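EmGH1 (Erythrobacter marinus, PDB 5Z87) probably hydrolyses beta-glucosidic linkages, as a family 3 glycoside hydrolase with a TIM-barrel domain followed by an alpha/beta sandwich domain. Local coordinates at residues M530-N535 with N562-A567; A577-G582 with L588-N593. All coordinates share one frame; numbering follows the deposited sequence.

Interaction 1: residues M530-N535 with N562-A567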
loop_
_atom_site.group_PDB
_atom_site.type_symbol
_atom_site.label_atom_id
_atom_site.label_comp_id
_atom_site.label_asym_id
_atom_site.label_seq_id
_atom_site.Cartn_x
_atom_site.Cartn_y
_atom_site.Cartn_z
ATOM N N MET A 530 19.425 1.696 -28.944
ATOM C CA MET A 530 18.635 2.712 -28.258
ATOM C C MET A 530 18.990 2.735 -26.772
ATOM O O MET A 530 18.932 1.700 -26.094
ATOM C CB MET A 530 17.146 2.446 -28.453
ATOM C CG MET A 530 16.808 2.022 -29.878
ATOM S SD MET A 530 15.044 1.987 -30.205
ATOM C CE MET A 530 14.552 0.492 -29.331
ATOM N N CYS A 531 19.361 3.919 -26.277
ATOM C CA CYS A 531 19.747 4.147 -24.882
ATOM C C CYS A 531 18.637 4.956 -24.217
ATOM O O CYS A 531 18.528 6.169 -24.426
ATOM C CB CYS A 531 21.088 4.861 -24.806
ATOM S SG CYS A 531 22.409 3.918 -25.597
ATOM N N LEU A 532 17.810 4.272 -23.425
ATOM C CA LEU A 532 16.583 4.837 -22.878
ATOM C C LEU A 532 16.513 4.565 -21.373
ATOM O O LEU A 532 17.363 3.878 -20.794
ATOM C CB LEU A 532 15.356 4.253 -23.594
ATOM C CG LEU A 532 15.426 4.047 -25.112
ATOM C CD1 LEU A 532 14.355 3.086 -25.566
ATOM C CD2 LEU A 532 15.262 5.368 -25.813
ATOM N N GLY A 533 15.482 5.116 -20.737
ATOM C CA GLY A 533 15.199 4.801 -19.349
ATOM C C GLY A 533 14.690 5.996 -18.575
ATOM O O GLY A 533 13.596 6.513 -18.842
ATOM N N GLY A 534 15.484 6.440 -17.604
ATOM C CA GLY A 534 15.178 7.622 -16.825
ATOM C C GLY A 534 16.493 8.260 -16.442
ATOM O O GLY A 534 17.556 7.769 -16.811
ATOM N N ASN A 535 16.432 9.365 -15.705
ATOM C CA ASN A 535 17.678 9.990 -15.268
ATOM C C ASN A 535 17.532 10.420 -13.814
ATOM O O ASN A 535 16.527 10.140 -13.146
ATOM C CB ASN A 535 18.087 11.150 -16.195
ATOM C CG ASN A 535 17.065 12.268 -16.237
ATOM O OD1 ASN A 535 16.324 12.494 -15.280
ATOM N ND2 ASN A 535 17.024 12.984 -17.356
ATOM N N ASN A 562 9.019 5.958 -25.755
ATOM C CA ASN A 562 8.365 4.854 -26.449
ATOM C C ASN A 562 8.059 5.235 -27.888
ATOM O O ASN A 562 8.254 4.427 -28.801
ATOM C CB ASN A 562 7.086 4.434 -25.719
ATOM C CG ASN A 562 7.372 3.713 -24.417
ATOM O OD1 ASN A 562 8.352 2.977 -24.303
ATOM N ND2 ASN A 562 6.525 3.934 -23.424
ATOM N N GLU A 563 7.583 6.465 -28.101
ATOM C CA GLU A 563 7.422 6.989 -29.453
ATOM C C GLU A 563 8.709 6.838 -30.251
ATOM O O GLU A 563 8.708 6.287 -31.358
ATOM C CB GLU A 563 6.984 8.455 -29.396
ATOM C CG GLU A 563 6.437 8.978 -30.710
ATOM C CD GLU A 563 5.774 10.329 -30.578
ATOM O OE1 GLU A 563 5.365 10.687 -29.446
ATOM O OE2 GLU A 563 5.655 11.031 -31.612
ATOM N N LEU A 564 9.831 7.291 -29.682
ATOM C CA LEU A 564 11.109 7.170 -30.378
ATOM C C LEU A 564 11.436 5.715 -30.679
ATOM O O LEU A 564 11.894 5.387 -31.783
ATOM C CB LEU A 564 12.225 7.804 -29.543
ATOM C CG LEU A 564 13.665 7.454 -29.938
ATOM C CD1 LEU A 564 14.057 8.103 -31.285
ATOM C CD2 LEU A 564 14.644 7.843 -28.829
ATOM N N ALA A 565 11.201 4.825 -29.711
ATOM C CA ALA A 565 11.574 3.429 -29.887
ATOM C C ALA A 565 10.765 2.778 -30.997
ATOM O O ALA A 565 11.319 2.063 -31.842
ATOM C CB ALA A 565 11.393 2.668 -28.579
ATOM N N GLU A 566 9.453 3.010 -31.011
ATOM C CA GLU A 566 8.630 2.422 -32.061
ATOM C C GLU A 566 8.964 3.005 -33.435
ATOM O O GLU A 566 8.899 2.286 -34.441
ATOM C CB GLU A 566 7.151 2.610 -31.728
ATOM C CG GLU A 566 6.776 2.047 -30.367
ATOM C CD GLU A 566 5.282 2.049 -30.133
ATOM O OE1 GLU A 566 4.763 3.019 -29.524
ATOM O OE2 GLU A 566 4.630 1.077 -30.573
ATOM N N ALA A 567 9.344 4.288 -33.496
ATOM C CA ALA A 567 9.711 4.886 -34.777
ATOM C C ALA A 567 10.941 4.211 -35.360
ATOM O O ALA A 567 11.007 3.969 -36.569
ATOM C CB ALA A 567 9.949 6.386 -34.626
#
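In the beta-alpha-beta unit formed by strand 527-533, helix 561-569 and strand 574-580, part of the C-terminal alpha/beta sandwich domain of family 3 glycoside hydrolases, M530 and L532 of the strand meet L564 and A565 of the helix. The local axes approach to 10.1 Å and run nearly antiparallel, at 155°, as expected when a helix carries the chain back between two parallel neighbours. No hydrogen bond crosses the interface; the two segments bury 163 Å², both sides summed, and the side-chain contacts are apolar. M530 and L532 both direct their CB atoms at the helix, whereas C531 between them turns to the other side of the sheet. In M530, chi1 and the extended chi2 carry SD to A565, and the bend at chi3 (-75°) turns CE toward A565 CB: SD lies 3.8 Å from A565 CA, and M530 CE is 3.9 Å from A565 CB. The small methyl side chain of A565 thus meets the thioether end. L532 divides its branches, CD1 reaching A565 CB at 4.2 Å and CD2 turning to L564. Helix 508-522 flanks L564 through I515. L564 and L532 meet at an oblique angle through one methyl each, CD2 to CD2, at 4.0 Å.

Interaction 2: residues A577-G582 with L588-N593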
loop_
_atom_site.group_PDB
_atom_site.type_symbol
_atom_site.label_atom_id
_atom_site.label_comp_id
_atom_site.label_asym_id
_atom_site.label_seq_id
_atom_site.Cartn_x
_atom_site.Cartn_y
_atom_site.Cartn_z
ATOM N N ALA A 577 17.926 -2.423 -27.300
ATOM C CA ALA A 577 17.749 -1.347 -26.340
ATOM C C ALA A 577 18.600 -1.610 -25.101
ATOM O O ALA A 577 18.730 -2.759 -24.650
ATOM C CB ALA A 577 16.263 -1.178 -25.969
ATOM N N VAL A 578 19.205 -0.537 -24.588
ATOM C CA VAL A 578 19.948 -0.523 -23.327
ATOM C C VAL A 578 19.224 0.421 -22.367
ATOM O O VAL A 578 19.037 1.606 -22.676
ATOM C CB VAL A 578 21.406 -0.075 -23.529
ATOM C CG1 VAL A 578 22.208 -0.254 -22.234
ATOM C CG2 VAL A 578 22.048 -0.857 -24.652
ATOM N N LEU A 579 18.827 -0.089 -21.203
ATOM C CA LEU A 579 18.098 0.722 -20.231
ATOM C C LEU A 579 19.061 1.296 -19.192
ATOM O O LEU A 579 19.815 0.556 -18.546
ATOM C CB LEU A 579 16.997 -0.092 -19.547
ATOM C CG LEU A 579 15.848 -0.572 -20.434
ATOM C CD1 LEU A 579 14.975 -1.538 -19.685
ATOM C CD2 LEU A 579 15.028 0.587 -20.909
ATOM N N ILE A 580 19.013 2.614 -19.030
ATOM C CA ILE A 580 19.831 3.348 -18.078
ATOM C C ILE A 580 18.878 4.212 -17.273
ATOM O O ILE A 580 18.106 4.986 -17.856
ATOM C CB ILE A 580 20.905 4.201 -18.785
ATOM C CG1 ILE A 580 21.847 3.285 -19.576
ATOM C CG2 ILE A 580 21.691 5.069 -17.787
ATOM C CD1 ILE A 580 22.724 4.022 -20.599
ATOM N N HIS A 581 18.912 4.069 -15.945
ATOM C CA HIS A 581 17.819 4.540 -15.084
ATOM C C HIS A 581 18.128 4.246 -13.616
ATOM O O HIS A 581 18.960 3.391 -13.295
ATOM C CB HIS A 581 16.495 3.861 -15.456
ATOM C CG HIS A 581 16.562 2.364 -15.395
ATOM N ND1 HIS A 581 15.917 1.624 -14.424
ATOM C CD2 HIS A 581 17.206 1.467 -16.181
ATOM C CE1 HIS A 581 16.148 0.338 -14.624
ATOM N NE2 HIS A 581 16.937 0.215 -15.676
ATOM N N GLY A 582 17.413 4.944 -12.728
ATOM C CA GLY A 582 17.497 4.693 -11.299
ATOM C C GLY A 582 16.544 3.631 -10.764
ATOM O O GLY A 582 16.957 2.500 -10.502
ATOM N N LEU A 588 6.710 -1.631 -20.742
ATOM C CA LEU A 588 5.830 -2.591 -21.398
ATOM C C LEU A 588 5.932 -2.490 -22.909
ATOM O O LEU A 588 6.106 -3.500 -23.604
ATOM C CB LEU A 588 4.383 -2.341 -20.979
ATOM C CG LEU A 588 3.752 -3.070 -19.811
ATOM C CD1 LEU A 588 2.255 -2.779 -19.840
ATOM C CD2 LEU A 588 4.028 -4.559 -19.913
ATOM N N VAL A 589 5.790 -1.272 -23.434
ATOM C CA VAL A 589 5.866 -1.057 -24.876
ATOM C C VAL A 589 7.178 -1.599 -25.420
ATOM O O VAL A 589 7.195 -2.395 -26.369
ATOM C CB VAL A 589 5.668 0.435 -25.194
ATOM C CG1 VAL A 589 5.972 0.726 -26.654
ATOM C CG2 VAL A 589 4.232 0.835 -24.847
ATOM N N LEU A 590 8.291 -1.230 -24.780
ATOM C CA LEU A 590 9.591 -1.734 -25.207
ATOM C C LEU A 590 9.677 -3.251 -25.073
ATOM O O LEU A 590 10.234 -3.930 -25.944
ATOM C CB LEU A 590 10.693 -1.057 -24.400
ATOM C CG LEU A 590 12.120 -1.204 -24.922
ATOM C CD1 LEU A 590 12.279 -0.430 -26.236
ATOM C CD2 LEU A 590 13.126 -0.725 -23.855
ATOM N N ALA A 591 9.138 -3.806 -23.988
ATOM C CA ALA A 591 9.217 -5.254 -23.824
ATOM C C ALA A 591 8.398 -5.979 -24.889
ATOM O O ALA A 591 8.790 -7.057 -25.349
ATOM C CB ALA A 591 8.768 -5.659 -22.411
ATOM N N GLU A 592 7.287 -5.389 -25.321
ATOM C CA GLU A 592 6.483 -6.021 -26.361
ATOM C C GLU A 592 7.135 -5.903 -27.746
ATOM O O GLU A 592 7.056 -6.836 -28.552
ATOM C CB GLU A 592 5.082 -5.411 -26.359
ATOM C CG GLU A 592 4.149 -5.932 -27.437
ATOM C CD GLU A 592 2.789 -5.259 -27.391
ATOM O OE1 GLU A 592 2.193 -5.198 -26.292
ATOM O OE2 GLU A 592 2.325 -4.775 -28.447
ATOM N N ASN A 593 7.799 -4.782 -28.044
ATOM C CA ASN A 593 8.163 -4.496 -29.431
ATOM C C ASN A 593 9.644 -4.634 -29.766
ATOM O O ASN A 593 9.974 -4.797 -30.947
ATOM C CB ASN A 593 7.706 -3.084 -29.812
ATOM C CG ASN A 593 6.201 -2.952 -29.825
ATOM O OD1 ASN A 593 5.529 -3.527 -30.679
ATOM N ND2 ASN A 593 5.660 -2.200 -28.870
#
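Strand 577-580 and the short helix 588-593 come closest in backbone at A577 and L590, whose CA atoms are 8.2 Å apart, and no backbone or side-chain hydrogen bond links the two segments. Alternation along the strand sends the CB atoms of A577 and L579 toward the helix, while V578 between them faces away. From the helix a single side chain, L590, answers both. With CG anti to the backbone N (chi1 -166°) and chi2 at 68°, L590 presents CD2 to both strand residues: L590 CD2 is 3.8 Å from A577 CB and L579 CD2 is 3.7 Å from that same L590 methyl. L590 CD1 adds a looser approach to A577 CB at 4.1 Å. L579 and L590 run in opposing senses alongside each other, touching through their CD2 methyls. Beside this apolar patch, I597 of strand 596-601 touches both leucines. At the end of the helix, N593 ND2 bonds back to V589 O at 2.9 Å, bent to 134° at the hydrogen and tilted from the carbonyl plane; N593 N also donates to this oxygen, giving it two donors. The buried surface is modest, 110 Å² over both sides, in keeping with one leucine packing on two strand positions. This is the strand-to-helix half of a beta-alpha-beta crossover, strand 574-580, helix 588-593, strand 596-601, in the C-terminal alpha/beta sandwich domain.

In the fold
Interaction 1 comes wholly before interaction 2 in the sequence, and the two describe successive crossovers of one mixed sheet, their centres about 7 Å apart. Strands 527-533 and 574-580 are neighbours there: M530 O lies 2.7 Å from V578 N and L532 O 2.7 Å from I580 N, both probable hydrogen bonds. The helices also touch, N562 CG standing 3.8 Å from V589 CB, and L590 of interaction 2 packs on M530 and L532 of interaction 1, joining the two into one apolar layer. Both lie away from the dithiothreitol pocket; the side chains of L532 and L579 are each about 10 Å from a bound magnesium ion.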